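Local coordinates for synergistic-type venom protein S2C4 (Dendroaspis jamesoni kaimosae, PDB 7C28) that probably enhances the toxicity of other toxins, as a homodimeric three-finger protein of mamba venom, at residues Thr45-Asp50 with Val55-Thr60; Ile13-Ala18 with Arg40-Thr45. One frame throughout, in Å; residues are numbered along the deposited sequence.

Interaction 1. Residues Thr45-Asp50 with Val55-Thr60; sequences TCPKAD and VKCCNT
C46 and C57 are joined by a disulfide, C46 SG to C57 SG 2.0 Å, that ties the loop 45-50 to strand 54-58, an outermost strand within this chain, a small example of how three-finger toxins replace a large hydrophobic core with covalent bridges. The bridge is turned close to a right angle about its S-S bond (chi3 99°). The tight part of the contact gathers round V55, whose two methyls divide the work. CG1, anti to the backbone N (chi1 159°), is directed to the bridge, V55 CG1 lying 3.7 Å from C46 SG; CG2 meets the methyl of A49, with V55 CG2 3.6 Å from A49 CB. The carbonyl of P47 comes down over the fork between them, P47 O 3.5 Å from V55 CG1, while the proline ring lies beside the sulfur, P47 CD 3.9 Å from C57 SG. Toward the surface the contact is loose: the CB of K48 points away from the strand, and this lysine hardly touches it. Backbone hydrogen bonds between K56 and K26 and between C58 and C24 hold the strand against the central strand 23-32, where V55 touches N27 and C57 packs on I23 and F25; K56 meets D51 of the second subunit.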
loop_
_atom_site.group_PDB
_atom_site.type_symbol
_atom_site.label_atom_id
_atom_site.label_comp_id
_atom_site.label_asym_id
_atom_site.label_seq_id
_atom_site.Cartn_x
_atom_site.Cartn_y
_atom_site.Cartn_z
ATOM N N THR A 45 -11.785 -7.540 9.372
ATOM C CA THR A 45 -12.186 -6.719 8.240
ATOM C C THR A 45 -10.980 -5.923 7.778
ATOM O O THR A 45 -10.240 -5.376 8.600
ATOM C CB THR A 45 -13.335 -5.773 8.608
ATOM O OG1 THR A 45 -14.501 -6.540 8.930
ATOM C CG2 THR A 45 -13.656 -4.830 7.461
ATOM N N CYS A 46 -10.781 -5.863 6.465
ATOM C CA CYS A 46 -9.624 -5.160 5.933
ATOM C C CYS A 46 -9.758 -3.673 6.251
ATOM O O CYS A 46 -10.806 -3.081 5.972
ATOM C CB CYS A 46 -9.526 -5.379 4.421
ATOM S SG CYS A 46 -8.014 -4.758 3.653
ATOM N N PRO A 47 -8.744 -3.050 6.847
ATOM C CA PRO A 47 -8.879 -1.644 7.243
ATOM C C PRO A 47 -8.757 -0.696 6.066
ATOM O O PRO A 47 -8.091 -0.980 5.067
ATOM C CB PRO A 47 -7.711 -1.445 8.219
ATOM C CG PRO A 47 -6.681 -2.413 7.735
ATOM C CD PRO A 47 -7.460 -3.623 7.287
ATOM N N LYS A 48 -9.429 0.444 6.196
ATOM C CA LYS A 48 -9.252 1.545 5.262
ATOM C C LYS A 48 -7.929 2.250 5.540
ATOM O O LYS A 48 -7.530 2.420 6.695
ATOM C CB LYS A 48 -10.408 2.541 5.368
ATOM C CG LYS A 48 -11.618 2.212 4.496
ATOM C CD LYS A 48 -11.234 1.422 3.252
ATOM C CE LYS A 48 -12.166 1.728 2.091
ATOM N NZ LYS A 48 -13.474 1.040 2.241
ATOM N N ALA A 49 -7.268 2.696 4.480
ATOM C CA ALA A 49 -5.955 3.305 4.614
ATOM C C ALA A 49 -6.083 4.793 4.905
ATOM O O ALA A 49 -7.089 5.422 4.568
ATOM C CB ALA A 49 -5.132 3.097 3.342
ATOM N N ASP A 50 -5.063 5.345 5.569
ATOM C CA ASP A 50 -4.994 6.790 5.747
ATOM C C ASP A 50 -4.949 7.459 4.386
ATOM O O ASP A 50 -4.416 6.904 3.424
ATOM C CB ASP A 50 -3.746 7.188 6.536
ATOM C CG ASP A 50 -3.757 6.663 7.951
ATOM O OD1 ASP A 50 -4.736 5.983 8.324
ATOM O OD2 ASP A 50 -2.778 6.925 8.684
ATOM N N VAL A 55 -2.986 0.083 1.932
ATOM C CA VAL A 55 -3.269 -1.137 2.684
ATOM C C VAL A 55 -3.258 -2.312 1.716
ATOM O O VAL A 55 -3.795 -2.218 0.606
ATOM C CB VAL A 55 -4.622 -1.057 3.435
ATOM C CG1 VAL A 55 -5.156 -2.458 3.790
ATOM C CG2 VAL A 55 -4.495 -0.216 4.703
ATOM N N LYS A 56 -2.674 -3.427 2.143
ATOM C CA LYS A 56 -2.744 -4.671 1.392
ATOM C C LYS A 56 -3.282 -5.753 2.315
ATOM O O LYS A 56 -2.816 -5.884 3.451
ATOM C CB LYS A 56 -1.375 -5.058 0.822
ATOM C CG LYS A 56 -1.270 -6.510 0.369
ATOM C CD LYS A 56 0.112 -6.808 -0.205
ATOM C CE LYS A 56 0.243 -8.262 -0.611
ATOM N NZ LYS A 56 1.642 -8.585 -1.011
ATOM N N CYS A 57 -4.272 -6.508 1.840
ATOM C CA CYS A 57 -4.900 -7.556 2.633
ATOM C C CYS A 57 -4.874 -8.878 1.883
ATOM O O CYS A 57 -5.134 -8.925 0.678
ATOM C CB CYS A 57 -6.354 -7.204 2.972
ATOM S SG CYS A 57 -6.583 -6.029 4.331
ATOM N N CYS A 58 -4.555 -9.949 2.608
ATOM C CA CYS A 58 -4.380 -11.282 2.043
ATOM C C CYS A 58 -4.839 -12.293 3.089
ATOM O O CYS A 58 -5.015 -11.959 4.263
ATOM C CB CYS A 58 -2.933 -11.528 1.615
ATOM S SG CYS A 58 -1.749 -11.056 2.855
ATOM N N ASN A 59 -5.041 -13.537 2.670
ATOM C CA ASN A 59 -5.565 -14.537 3.599
ATOM C C ASN A 59 -4.877 -15.894 3.438
ATOM O O ASN A 59 -5.516 -16.947 3.441
ATOM C CB ASN A 59 -7.081 -14.667 3.433
ATOM C CG ASN A 59 -7.479 -15.384 2.151
ATOM O OD1 ASN A 59 -6.766 -15.349 1.144
ATOM N ND2 ASN A 59 -8.610 -16.072 2.199
ATOM N N THR A 60 -3.549 -15.895 3.348
ATOM C CA THR A 60 -2.781 -17.121 3.525
ATOM C C THR A 60 -1.663 -16.874 4.526
ATOM O O THR A 60 -1.327 -15.731 4.840
ATOM C CB THR A 60 -2.189 -17.634 2.204
ATOM O OG1 THR A 60 -1.416 -16.593 1.594
ATOM C CG2 THR A 60 -3.291 -18.081 1.249
#

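Interaction 2. Residues Ile13-Ala18 with Arg40-Thr45; sequences ITEECA and RGCTAT. With SO4 (sulfate ion), chain D.
C17 and C42 form the disulfide that fastens the residue just after strand 11-16 to strand 35-43, illustrating how a single covalent link can join two sheets of a small toxin. C17 SG and C42 SG are 2.0 Å apart. Each sulfur lies anti to its own carbonyl carbon, with chi1 -46° at C17 and -58° at C42, and the negative twist of the bridge (chi3 -72°) goes with a separation of 3.6 Å between C17 CB and C42 CB. E15 reaches the same bridge from its own strand: its chain runs extended beyond CG, and one carboxylate oxygen, E15 OE2, comes to 3.6 Å from C42 SG. In the next shell C3 of strand 2-8 packs against both cysteines, and backbone hydrogen bonds join E15 to C3, C17 to L1 and G41 to F25. Farther along, R40 presents the edge of its guanidinium to a sulfate, probably from the crystallisation liquor: R40 NH1 donates to sulfate O1 at 2.9 Å and R40 NH2 to sulfate O3 at 2.7 Å, both nearly straight. R40 NE is hydrogen-bonded to N64 O, and the sulfate is also hydrogen-bonded to Y36 OH and K34 N of the second subunit. That ionic link belongs to this crystal and need not exist in venom; the two segments themselves are held by the covalent bond, without any hydrogen bond between them.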
loop_
_atom_site.group_PDB
_atom_site.type_symbol
_atom_site.label_atom_id
_atom_site.label_comp_id
_atom_site.label_asym_id
_atom_site.label_seq_id
_atom_site.Cartn_x
_atom_site.Cartn_y
_atom_site.Cartn_z
ATOM N N ILE A 13 8.146 -11.115 14.021
ATOM C CA ILE A 13 7.349 -11.875 14.972
ATOM C C ILE A 13 6.029 -12.220 14.297
ATOM O O ILE A 13 5.522 -11.461 13.464
ATOM C CB ILE A 13 7.134 -11.072 16.278
ATOM C CG1 ILE A 13 8.407 -11.069 17.125
ATOM C CG2 ILE A 13 5.967 -11.613 17.103
ATOM C CD1 ILE A 13 8.480 -9.909 18.081
ATOM N N THR A 14 5.457 -13.361 14.678
ATOM C CA THR A 14 4.181 -13.805 14.139
ATOM C C THR A 14 3.293 -14.263 15.285
ATOM O O THR A 14 3.711 -14.328 16.445
ATOM C CB THR A 14 4.335 -14.939 13.112
ATOM O OG1 THR A 14 4.844 -16.112 13.756
ATOM C CG2 THR A 14 5.259 -14.528 11.976
ATOM N N GLU A 15 2.049 -14.574 14.941
ATOM C CA GLU A 15 1.050 -14.945 15.929
ATOM C C GLU A 15 -0.072 -15.677 15.217
ATOM O O GLU A 15 -0.210 -15.603 13.992
ATOM C CB GLU A 15 0.506 -13.718 16.676
ATOM C CG GLU A 15 -0.628 -13.008 15.954
ATOM C CD GLU A 15 -1.160 -11.816 16.723
ATOM O OE1 GLU A 15 -0.461 -11.324 17.630
ATOM O OE2 GLU A 15 -2.282 -11.362 16.415
ATOM N N GLU A 16 -0.873 -16.385 16.000
ATOM C CA GLU A 16 -2.031 -17.086 15.478
ATOM C C GLU A 16 -3.267 -16.243 15.753
ATOM O O GLU A 16 -3.466 -15.778 16.882
ATOM C CB GLU A 16 -2.166 -18.470 16.116
ATOM C CG GLU A 16 -3.413 -19.225 15.689
ATOM C CD GLU A 16 -3.153 -20.169 14.534
ATOM O OE1 GLU A 16 -4.035 -21.005 14.245
ATOM O OE2 GLU A 16 -2.070 -20.076 13.917
ATOM N N CYS A 17 -4.081 -16.039 14.718
ATOM C CA CYS A 17 -5.225 -15.146 14.810
ATOM C C CYS A 17 -6.384 -15.826 15.531
ATOM O O CYS A 17 -6.532 -17.052 15.505
ATOM C CB CYS A 17 -5.679 -14.692 13.420
ATOM S SG CYS A 17 -4.361 -14.150 12.285
ATOM N N ALA A 18 -7.222 -15.010 16.164
ATOM C CA ALA A 18 -8.435 -15.518 16.777
ATOM C C ALA A 18 -9.335 -16.160 15.718
ATOM O O ALA A 18 -9.116 -16.028 14.513
ATOM C CB ALA A 18 -9.171 -14.394 17.505
ATOM N N ARG A 40 1.583 -4.505 10.655
ATOM C CA ARG A 40 1.201 -5.841 10.221
ATOM C C ARG A 40 0.512 -6.576 11.363
ATOM O O ARG A 40 0.870 -6.403 12.530
ATOM C CB ARG A 40 2.426 -6.637 9.740
ATOM C CG ARG A 40 3.250 -5.955 8.652
ATOM C CD ARG A 40 4.614 -6.603 8.523
ATOM N NE ARG A 40 5.209 -6.433 7.196
ATOM C CZ ARG A 40 6.163 -5.547 6.910
ATOM N NH1 ARG A 40 6.627 -4.741 7.855
ATOM N NH2 ARG A 40 6.655 -5.463 5.678
ATOM N N GLY A 41 -0.486 -7.389 11.026
ATOM C CA GLY A 41 -1.136 -8.211 12.020
ATOM C C GLY A 41 -2.377 -8.885 11.456
ATOM O O GLY A 41 -2.634 -8.848 10.249
ATOM N N CYS A 42 -3.119 -9.521 12.363
ATOM C CA CYS A 42 -4.402 -10.145 12.069
ATOM C C CYS A 42 -5.530 -9.113 12.070
ATOM O O CYS A 42 -5.448 -8.059 12.708
ATOM C CB CYS A 42 -4.723 -11.240 13.093
ATOM S SG CYS A 42 -3.501 -12.560 13.218
ATOM N N THR A 43 -6.615 -9.456 11.381
ATOM C CA THR A 43 -7.817 -8.633 11.406
ATOM C C THR A 43 -8.979 -9.436 10.839
ATOM O O THR A 43 -8.787 -10.432 10.135
ATOM C CB THR A 43 -7.635 -7.329 10.620
ATOM O OG1 THR A 43 -8.794 -6.504 10.796
ATOM C CG2 THR A 43 -7.423 -7.612 9.140
ATOM N N ALA A 44 -10.189 -8.978 11.154
ATOM C CA ALA A 44 -11.410 -9.585 10.641
ATOM C C ALA A 44 -11.976 -8.854 9.438
ATOM O O ALA A 44 -12.577 -9.489 8.568
ATOM C CB ALA A 44 -12.480 -9.637 11.737
ATOM N N THR A 45 -11.785 -7.540 9.372
ATOM C CA THR A 45 -12.186 -6.719 8.240
ATOM C C THR A 45 -10.980 -5.923 7.778
ATOM O O THR A 45 -10.240 -5.376 8.600
ATOM C CB THR A 45 -13.335 -5.773 8.608
ATOM O OG1 THR A 45 -14.501 -6.540 8.930
ATOM C CG2 THR A 45 -13.656 -4.830 7.461
HETATM S S SO4 D . 9.450 -2.953 5.994
HETATM O O1 SO4 D . 8.634 -2.816 7.198
HETATM O O2 SO4 D . 9.522 -1.672 5.294
HETATM O O3 SO4 D . 8.833 -3.952 5.130
HETATM O O4 SO4 D . 10.799 -3.368 6.363
#

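The two contacts lie in series along the chain, with centres about 11 Å apart: interaction 2 closes at 40-45, and interaction 1 opens from the same turn, sharing T45. Interaction 2 connects the two-stranded sheet of the first finger with strand 35-43, one outer strand of the three-stranded sheet; interaction 1 ties the following loop to strand 54-58, the other outer strand. Strand 23-32 lies between those outer strands, so the contacts reach one sheet at its two outer strands. With the C58-C63 disulfide and the C3-C24 one expected from a near-identical protein, their bridges belong to the cystine-rich hub from which the fingers of this fold extend.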